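Local atomic coordinates of GCN5-related N-acetyltransferase (Arthrobacter sp., PDB entry 2R1I), a protein that probably transfers an acetyl group from acetyl-CoA to an amine acceptor, as other GCN5-related N-acetyltransferases do. Residues 82-87 with 100-105. Numbering follows the deposited sequence.
Sequences LAVLSF and LDELYV
Residues 82-87 and 100-104, parts of strands 81-88 and 97-104, form an antiparallel hairpin at the centre of the GNAT sheet, their segment axes at 179°, and a classic beta bulge interrupts their register. Val84 faces both Asp101 and Glu102: its O accepts Glu102 N at 3.2 Å, in the carbonyl plane on a lone pair, and also a weak, strongly bent bond from Asp101 N at 2.8 Å. Val84 N completes the bulge, meeting Glu102 O almost straight at 2.9 Å. The helix-like backbone of Asp101 accommodates the extra residue. The bulge also turns Asp101 toward strand 82-87, CB 3.8 Å from Val84 CG1. Ser86 OG, between its own N and carbonyl carbon (chi1 62°), donates to the syn lone pair of Asp101 OD1 at 2.7 Å. Regular pairing resumes at the non-hydrogen-bonded pair Ala83-Leu103, followed by Leu82 and Tyr104, which exchange N-H...O bonds in both directions.

Side chains sort by face. Leu100 CD1 touches both Leu85 CD2 and Ala83 CB, while Leu103 CD1 reaches the same CB. On the other face Val84 CG2 runs alongside Glu102 CB, whose methylene sits 4.3 Å above the centre of the Tyr104 ring. Leu82 CD1 approaches Tyr104 CD2 obliquely at 4.0 Å.

Further out, helix 109-128 packs on the first, apolar face through Ser122 and Leu118, and Leu40 of helix 33-47 touches both Leu82 and Tyr104. The bulge edge is part of the contact with the second subunit, whose Val91 packs on Val84 and Asn90 on Asp101. Trp92 of that subunit packs on Tyr104, and its NE1 is hydrogen-bonded to Glu102 OE2.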
loop_
_atom_site.group_PDB
_atom_site.type_symbol
_atom_site.label_atom_id
_atom_site.label_comp_id
_atom_site.label_asym_id
_atom_site.label_seq_id
_atom_site.Cartn_x
_atom_site.Cartn_y
_atom_site.Cartn_z
ATOM N N LEU A 82 11.565 10.614 -12.177
ATOM C CA LEU A 82 10.355 10.895 -11.426
ATOM C C LEU A 82 10.150 9.922 -10.284
ATOM O O LEU A 82 10.726 8.811 -10.298
ATOM C CB LEU A 82 9.149 10.913 -12.369
ATOM C CG LEU A 82 8.666 9.677 -13.113
ATOM C CD1 LEU A 82 8.003 8.633 -12.206
ATOM C CD2 LEU A 82 7.643 10.096 -14.184
ATOM N N ALA A 83 9.364 10.367 -9.301
ATOM C CA ALA A 83 8.857 9.530 -8.225
ATOM C C ALA A 83 7.324 9.641 -8.180
ATOM O O ALA A 83 6.794 10.737 -8.411
ATOM C CB ALA A 83 9.438 9.964 -6.909
ATOM N N VAL A 84 6.664 8.507 -7.906
ATOM C CA VAL A 84 5.200 8.408 -7.742
ATOM C C VAL A 84 4.944 7.942 -6.319
ATOM O O VAL A 84 5.432 6.852 -5.931
ATOM C CB VAL A 84 4.531 7.448 -8.754
ATOM C CG1 VAL A 84 3.029 7.451 -8.574
ATOM C CG2 VAL A 84 4.873 7.888 -10.171
ATOM N N LEU A 85 4.211 8.781 -5.601
ATOM C CA LEU A 85 3.812 8.539 -4.190
ATOM C C LEU A 85 2.337 8.377 -4.094
ATOM O O LEU A 85 1.604 9.180 -4.647
ATOM C CB LEU A 85 4.190 9.690 -3.292
ATOM C CG LEU A 85 5.690 9.891 -3.075
ATOM C CD1 LEU A 85 6.016 11.316 -2.593
ATOM C CD2 LEU A 85 6.195 8.858 -2.059
ATOM N N SER A 86 1.853 7.384 -3.331
ATOM C CA SER A 86 0.441 7.293 -3.019
ATOM C C SER A 86 0.252 7.404 -1.512
ATOM O O SER A 86 1.107 6.981 -0.756
ATOM C CB SER A 86 -0.139 5.978 -3.515
ATOM O OG SER A 86 0.428 4.841 -2.921
ATOM N N PHE A 87 -0.882 7.978 -1.150
ATOM C CA PHE A 87 -1.270 8.225 0.251
ATOM C C PHE A 87 -2.574 7.551 0.556
ATOM O O PHE A 87 -3.486 7.516 -0.285
ATOM C CB PHE A 87 -1.418 9.725 0.437
ATOM C CG PHE A 87 -0.129 10.477 0.345
ATOM C CD1 PHE A 87 0.388 10.860 -0.881
ATOM C CD2 PHE A 87 0.593 10.731 1.491
ATOM C CE1 PHE A 87 1.626 11.510 -0.932
ATOM C CE2 PHE A 87 1.793 11.362 1.469
ATOM C CZ PHE A 87 2.321 11.771 0.242
ATOM N N LEU A 100 6.009 4.577 -1.896
ATOM C CA LEU A 100 6.794 4.908 -3.088
ATOM C C LEU A 100 6.425 3.936 -4.219
ATOM O O LEU A 100 7.023 2.874 -4.375
ATOM C CB LEU A 100 8.279 4.873 -2.765
ATOM C CG LEU A 100 9.206 5.375 -3.894
ATOM C CD1 LEU A 100 8.944 6.876 -4.166
ATOM C CD2 LEU A 100 10.702 5.162 -3.545
ATOM N N ASP A 101 5.356 4.279 -4.953
ATOM C CA ASP A 101 4.786 3.447 -6.016
ATOM C C ASP A 101 5.826 3.201 -7.114
ATOM O O ASP A 101 5.922 2.115 -7.672
ATOM C CB ASP A 101 3.574 4.159 -6.672
ATOM C CG ASP A 101 2.330 4.253 -5.807
ATOM O OD1 ASP A 101 2.314 3.820 -4.639
ATOM O OD2 ASP A 101 1.335 4.832 -6.320
ATOM N N GLU A 102 6.561 4.242 -7.472
ATOM C CA GLU A 102 7.575 4.152 -8.503
ATOM C C GLU A 102 8.686 5.133 -8.214
ATOM O O GLU A 102 8.473 6.248 -7.740
ATOM C CB GLU A 102 7.037 4.429 -9.937
ATOM C CG GLU A 102 5.785 3.685 -10.392
ATOM C CD GLU A 102 5.948 2.205 -10.612
ATOM O OE1 GLU A 102 7.084 1.671 -10.629
ATOM O OE2 GLU A 102 4.899 1.528 -10.721
ATOM N N LEU A 103 9.909 4.735 -8.580
ATOM C CA LEU A 103 11.007 5.653 -8.613
ATOM C C LEU A 103 11.754 5.311 -9.924
ATOM O O LEU A 103 12.404 4.270 -10.038
ATOM C CB LEU A 103 11.897 5.480 -7.380
ATOM C CG LEU A 103 13.214 6.291 -7.347
ATOM C CD1 LEU A 103 12.985 7.782 -7.400
ATOM C CD2 LEU A 103 14.047 5.916 -6.099
ATOM N N TYR A 104 11.600 6.162 -10.920
ATOM C CA TYR A 104 12.094 5.908 -12.262
ATOM C C TYR A 104 13.252 6.851 -12.592
ATOM O O TYR A 104 13.058 8.057 -12.716
ATOM C CB TYR A 104 10.988 6.121 -13.268
ATOM C CG TYR A 104 9.994 4.999 -13.442
ATOM C CD1 TYR A 104 10.222 3.715 -12.968
ATOM C CD2 TYR A 104 8.852 5.209 -14.178
ATOM C CE1 TYR A 104 9.303 2.706 -13.188
ATOM C CE2 TYR A 104 7.946 4.200 -14.409
ATOM C CZ TYR A 104 8.162 2.963 -13.918
ATOM O OH TYR A 104 7.238 1.966 -14.181
ATOM N N VAL A 105 14.465 6.303 -12.715
ATOM C CA VAL A 105 15.630 7.093 -13.097
ATOM C C VAL A 105 16.467 6.225 -14.039
ATOM O O VAL A 105 16.355 4.993 -14.008
ATOM C CB VAL A 105 16.447 7.517 -11.874
ATOM C CG1 VAL A 105 15.652 8.444 -10.963
ATOM C CG2 VAL A 105 16.948 6.277 -11.113
#